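Cobalamin biosynthesis protein CobN (Mycobacterium tuberculosis, PDB 7C6O) is the large catalytic subunit of cobaltochelatase, which probably inserts cobalt into the corrin ring of hydrogenobyrinic acid a,c-diamide in an ATP-dependent step of cobalamin synthesis. Local coordinates at residues 453-458 with 532-537; 589-594 with 610-615. All blocks are in the same frame, centred on the assembly; numbering follows the deposited sequence.

How the interactions relate
Followed from the N terminus, the chain enters interaction 1 on helix 452-459, just after strand 448-451, and returns to it on helix 530-539. The contact closes a loop of 73 residues that includes strands 492-500 and 503-507. Interaction 2 opens only after interaction 1 has closed, so the two are in series, neither nested nor crossed. It closes a short loop of 15 residues, mostly helix 595-604, between strands 586-591 and 608-612. One mixed sheet connects the two regions through strands 492-500, 503-507, 369-373 and 551-555. The centres of interactions 1 and 2 lie about 33 Å apart and their nearest atoms about 12 Å, without touching.

Interaction 1 (453-458 with 532-537); sequences KEYRDW and YLAAYR
The phenol oxygen of Tyr455 is hydrogen-bonded to ND1 of His530, at the start of helix 530-539, and the same Tyr455 OH lies 3.7 Å from CD1 of Leu533. The ring reaches that helix because CG is anti to the backbone N of Tyr455 (chi1 174°). Its flank then rests on Ala534, with Tyr455 CD1 3.9 Å from Ala534 CB, while Leu533 CB sits at the ring edge. One turn on, Trp458 extends in the same way and spreads its indole across Leu533 and Arg537. The far rim touches Leu533, with Trp458 CH2 3.8 Å from Leu533 CB. Over one indole face runs the aliphatic part of Arg537: CG stands 3.6 Å from the centroid of the six-membered Trp458 ring in a CH-pi contact, and Arg537 CD lies 3.4 Å from Trp458 CE2. The arginine chain bends at chi2 and chi3; its guanidinium plane lies 33° from the indole plane, and its nitrogens go to Asp540, by a salt bridge, and to the carbonyl of Ala580. The axes of segments 453-458 and 532-537 run almost perpendicular (93°) and come within 11.1 Å, with aromatic side chains filling the gap and Ile493 of strand 492-500 touching both Tyr455 and Ala534. Across the helices the contact is therefore apolar and CH-pi in kind, whereas the polar ends of Tyr455 and Arg537 are held by partners outside the two segments.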
# COMPACT_ATOMS: atom_id res chain seq x y z
N LYS A 453 12.56 -1.62 -36.18
CA LYS A 453 11.35 -1.41 -36.95
C LYS A 453 10.12 -1.90 -36.20
O LYS A 453 9.11 -1.19 -36.10
CB LYS A 453 11.46 -2.10 -38.31
CG LYS A 453 10.20 -2.06 -39.16
CD LYS A 453 9.76 -0.63 -39.42
CE LYS A 453 8.79 -0.57 -40.59
NZ LYS A 453 7.70 -1.57 -40.45
N GLU A 454 10.18 -3.12 -35.66
CA GLU A 454 9.04 -3.64 -34.92
C GLU A 454 8.81 -2.86 -33.63
O GLU A 454 7.66 -2.64 -33.24
CB GLU A 454 9.25 -5.13 -34.61
CG GLU A 454 9.38 -6.01 -35.83
CD GLU A 454 9.36 -7.48 -35.49
OE1 GLU A 454 8.61 -7.86 -34.57
OE2 GLU A 454 10.11 -8.25 -36.13
N TYR A 455 9.88 -2.44 -32.97
CA TYR A 455 9.72 -1.63 -31.77
C TYR A 455 9.03 -0.31 -32.09
O TYR A 455 8.10 0.11 -31.40
CB TYR A 455 11.07 -1.37 -31.10
CG TYR A 455 10.94 -0.41 -29.94
CD1 TYR A 455 10.45 -0.83 -28.72
CD2 TYR A 455 11.26 0.94 -30.09
CE1 TYR A 455 10.30 0.04 -27.66
CE2 TYR A 455 11.11 1.83 -29.04
CZ TYR A 455 10.63 1.37 -27.83
OH TYR A 455 10.48 2.25 -26.77
N ARG A 456 9.49 0.37 -33.15
CA ARG A 456 8.89 1.64 -33.54
C ARG A 456 7.42 1.47 -33.93
O ARG A 456 6.59 2.33 -33.62
CB ARG A 456 9.68 2.27 -34.69
CG ARG A 456 9.21 3.67 -35.06
CD ARG A 456 10.00 4.21 -36.23
NE ARG A 456 9.64 3.56 -37.49
CZ ARG A 456 10.49 3.32 -38.48
NH1 ARG A 456 11.77 3.66 -38.34
NH2 ARG A 456 10.08 2.73 -39.59
N ASP A 457 7.09 0.36 -34.61
CA ASP A 457 5.70 0.12 -34.98
C ASP A 457 4.81 0.04 -33.74
O ASP A 457 3.68 0.55 -33.75
CB ASP A 457 5.59 -1.16 -35.80
CG ASP A 457 6.10 -0.99 -37.23
OD1 ASP A 457 6.22 0.16 -37.69
OD2 ASP A 457 6.37 -2.02 -37.89
N TRP A 458 5.29 -0.59 -32.67
CA TRP A 458 4.52 -0.59 -31.42
C TRP A 458 4.57 0.77 -30.75
O TRP A 458 3.55 1.28 -30.28
CB TRP A 458 5.03 -1.67 -30.46
CG TRP A 458 4.52 -1.41 -29.06
CD1 TRP A 458 3.29 -1.73 -28.58
CD2 TRP A 458 5.22 -0.75 -28.00
NE1 TRP A 458 3.18 -1.32 -27.27
CE2 TRP A 458 4.35 -0.71 -26.89
CE3 TRP A 458 6.49 -0.19 -27.87
CZ2 TRP A 458 4.71 -0.14 -25.67
CZ3 TRP A 458 6.86 0.37 -26.66
CH2 TRP A 458 5.97 0.39 -25.58
N TYR A 532 13.76 -0.41 -21.53
CA TYR A 532 12.80 -0.86 -20.53
C TYR A 532 11.50 -1.30 -21.19
O TYR A 532 10.97 -2.37 -20.90
CB TYR A 532 12.55 0.26 -19.52
CG TYR A 532 11.76 -0.16 -18.30
CD1 TYR A 532 10.38 -0.37 -18.37
CD2 TYR A 532 12.38 -0.33 -17.07
CE1 TYR A 532 9.66 -0.75 -17.26
CE2 TYR A 532 11.66 -0.71 -15.95
CZ TYR A 532 10.30 -0.91 -16.05
OH TYR A 532 9.57 -1.29 -14.94
N LEU A 533 10.97 -0.46 -22.09
CA LEU A 533 9.71 -0.79 -22.75
C LEU A 533 9.86 -2.00 -23.67
O LEU A 533 8.99 -2.88 -23.69
CB LEU A 533 9.20 0.42 -23.54
CG LEU A 533 8.86 1.65 -22.70
CD1 LEU A 533 8.61 2.86 -23.60
CD2 LEU A 533 7.65 1.38 -21.82
N ALA A 534 10.96 -2.07 -24.42
CA ALA A 534 11.18 -3.19 -25.33
C ALA A 534 11.22 -4.51 -24.57
O ALA A 534 10.66 -5.52 -25.03
CB ALA A 534 12.47 -2.99 -26.12
N ALA A 535 11.87 -4.53 -23.41
CA ALA A 535 12.01 -5.77 -22.65
C ALA A 535 10.65 -6.30 -22.21
O ALA A 535 10.36 -7.49 -22.36
CB ALA A 535 12.92 -5.56 -21.45
N TYR A 536 9.80 -5.43 -21.66
CA TYR A 536 8.48 -5.88 -21.23
C TYR A 536 7.60 -6.22 -22.42
O TYR A 536 6.83 -7.19 -22.38
CB TYR A 536 7.81 -4.83 -20.35
CG TYR A 536 8.11 -5.05 -18.89
CD1 TYR A 536 7.42 -6.01 -18.16
CD2 TYR A 536 9.09 -4.31 -18.24
CE1 TYR A 536 7.70 -6.23 -16.82
CE2 TYR A 536 9.38 -4.53 -16.90
CZ TYR A 536 8.68 -5.48 -16.20
OH TYR A 536 8.95 -5.70 -14.87
N ARG A 537 7.70 -5.45 -23.50
CA ARG A 537 6.89 -5.76 -24.68
C ARG A 537 7.34 -7.06 -25.33
O ARG A 537 6.53 -7.73 -25.99
CB ARG A 537 6.94 -4.59 -25.67
CG ARG A 537 6.17 -3.36 -25.21
CD ARG A 537 4.67 -3.63 -25.10
NE ARG A 537 4.28 -4.22 -23.82
CZ ARG A 537 3.35 -5.16 -23.69
NH1 ARG A 537 2.72 -5.63 -24.76
NH2 ARG A 537 3.05 -5.65 -22.49

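Interaction 2 (589-594 with 610-615); sequences PFLVND and VDHLIP
Phe590 O accepts the shortest bond across the two strands, from His612 N at 2.8 Å, and Phe590 N in turn donates to Val610 O at 3.2 Å. Phe590 is thus bonded to both neighbours of Asp611, its opposite number in the parallel ladder. Val592 N, just past the strand end, adds a third bond of 3.1 Å to His612 O. The His612 side chain is held as well: its ND1 donates to Leu613 O (2.9 Å), so the ring is fixed in rotation with ND1 carrying the proton. Strands 586-591 and 608-612 are the two parallel strands of a beta-alpha-beta unit whose crossover is helix 595-604, and strand 551-555 continues the sheet beyond Pro589. With His612 CG lodged between its backbone N and carbonyl carbon (chi1 68°), the imidazole of His612 folds over the neighbouring strand; Leu591 CA stands 3.7 Å from the ring centroid in a CH-pi contact. Leu591 CD1 reaches on to His612 CE1 at 3.6 Å, and His702 meets the same ring with its plane nearly parallel. On the side of Asp611, whose OD1 is bonded to Arg840 N, Val592 CG2 packs against Asp611 OD2. Val592 CG1 lies 3.9 Å from Ile614 CG2, and that methyl also abuts Asn593 OD1 (3.3 Å), a buried oxygen with no hydrogen-bond partner in the model.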
# COMPACT_ATOMS: atom_id res chain seq x y z
N PRO A 589 4.15 -12.68 -5.51
CA PRO A 589 4.43 -13.03 -4.11
C PRO A 589 4.93 -11.82 -3.35
O PRO A 589 5.81 -11.09 -3.82
CB PRO A 589 5.50 -14.12 -4.23
CG PRO A 589 5.27 -14.72 -5.59
CD PRO A 589 4.83 -13.58 -6.46
N PHE A 590 4.36 -11.58 -2.17
CA PHE A 590 4.57 -10.30 -1.51
C PHE A 590 4.53 -10.46 0.00
O PHE A 590 3.66 -11.15 0.54
CB PHE A 590 3.53 -9.27 -1.96
CG PHE A 590 4.09 -7.90 -2.14
CD1 PHE A 590 4.28 -7.07 -1.05
CD2 PHE A 590 4.45 -7.45 -3.40
CE1 PHE A 590 4.81 -5.81 -1.21
CE2 PHE A 590 4.98 -6.19 -3.57
CZ PHE A 590 5.16 -5.36 -2.48
N LEU A 591 5.45 -9.79 0.69
CA LEU A 591 5.54 -9.89 2.14
C LEU A 591 4.27 -9.36 2.81
O LEU A 591 3.79 -8.27 2.48
CB LEU A 591 6.76 -9.12 2.63
CG LEU A 591 7.03 -9.10 4.14
CD1 LEU A 591 7.20 -10.52 4.68
CD2 LEU A 591 8.25 -8.25 4.44
N VAL A 592 3.74 -10.14 3.76
CA VAL A 592 2.43 -9.86 4.33
C VAL A 592 2.42 -8.55 5.12
O VAL A 592 1.39 -7.86 5.18
CB VAL A 592 1.96 -11.04 5.21
CG1 VAL A 592 2.94 -11.29 6.36
CG2 VAL A 592 0.55 -10.81 5.74
N ASN A 593 3.54 -8.16 5.73
CA ASN A 593 3.57 -6.96 6.56
C ASN A 593 4.08 -5.74 5.80
O ASN A 593 4.48 -4.75 6.43
CB ASN A 593 4.40 -7.19 7.83
CG ASN A 593 5.87 -7.35 7.54
OD1 ASN A 593 6.31 -8.39 7.07
ND2 ASN A 593 6.65 -6.32 7.86
N ASP A 594 4.03 -5.76 4.47
CA ASP A 594 4.31 -4.58 3.64
C ASP A 594 3.07 -4.24 2.82
O ASP A 594 3.08 -4.33 1.59
CB ASP A 594 5.52 -4.81 2.73
CG ASP A 594 6.83 -4.79 3.48
OD1 ASP A 594 6.83 -4.52 4.70
OD2 ASP A 594 7.88 -5.04 2.85
N VAL A 610 0.18 -12.91 -3.92
CA VAL A 610 0.14 -14.12 -3.11
C VAL A 610 1.05 -13.83 -1.93
O VAL A 610 2.28 -13.95 -2.04
CB VAL A 610 0.61 -15.37 -3.87
CG1 VAL A 610 0.52 -16.60 -2.98
CG2 VAL A 610 -0.22 -15.57 -5.13
N ASP A 611 0.47 -13.41 -0.81
CA ASP A 611 1.35 -12.91 0.23
C ASP A 611 2.06 -14.06 0.93
O ASP A 611 1.63 -15.22 0.89
CB ASP A 611 0.61 -12.00 1.22
CG ASP A 611 -0.49 -12.70 2.01
OD1 ASP A 611 -0.62 -13.94 1.95
OD2 ASP A 611 -1.23 -11.98 2.70
N HIS A 612 3.21 -13.75 1.54
CA HIS A 612 4.05 -14.77 2.13
C HIS A 612 4.46 -14.36 3.54
O HIS A 612 4.39 -13.19 3.93
CB HIS A 612 5.30 -15.07 1.27
CG HIS A 612 6.29 -13.95 1.20
ND1 HIS A 612 7.13 -13.62 2.24
CD2 HIS A 612 6.61 -13.11 0.19
CE1 HIS A 612 7.90 -12.61 1.88
NE2 HIS A 612 7.61 -12.28 0.64
N LEU A 613 4.89 -15.36 4.30
CA LEU A 613 5.16 -15.20 5.72
C LEU A 613 6.36 -14.28 5.95
O LEU A 613 7.23 -14.11 5.09
CB LEU A 613 5.41 -16.57 6.35
CG LEU A 613 5.42 -16.65 7.88
CD1 LEU A 613 4.08 -16.20 8.45
CD2 LEU A 613 5.75 -18.06 8.33
N ILE A 614 6.38 -13.67 7.13
CA ILE A 614 7.52 -12.90 7.61
C ILE A 614 8.71 -13.83 7.77
O ILE A 614 8.52 -15.06 7.88
CB ILE A 614 7.18 -12.19 8.93
CG1 ILE A 614 6.90 -13.22 10.03
CG2 ILE A 614 5.98 -11.26 8.74
CD1 ILE A 614 6.87 -12.63 11.42
N PRO A 615 9.94 -13.33 7.80
CA PRO A 615 11.09 -14.19 8.07
C PRO A 615 10.98 -14.81 9.45
O PRO A 615 10.24 -14.31 10.31
CB PRO A 615 12.29 -13.23 7.99
CG PRO A 615 11.71 -11.86 8.15
CD PRO A 615 10.35 -11.93 7.53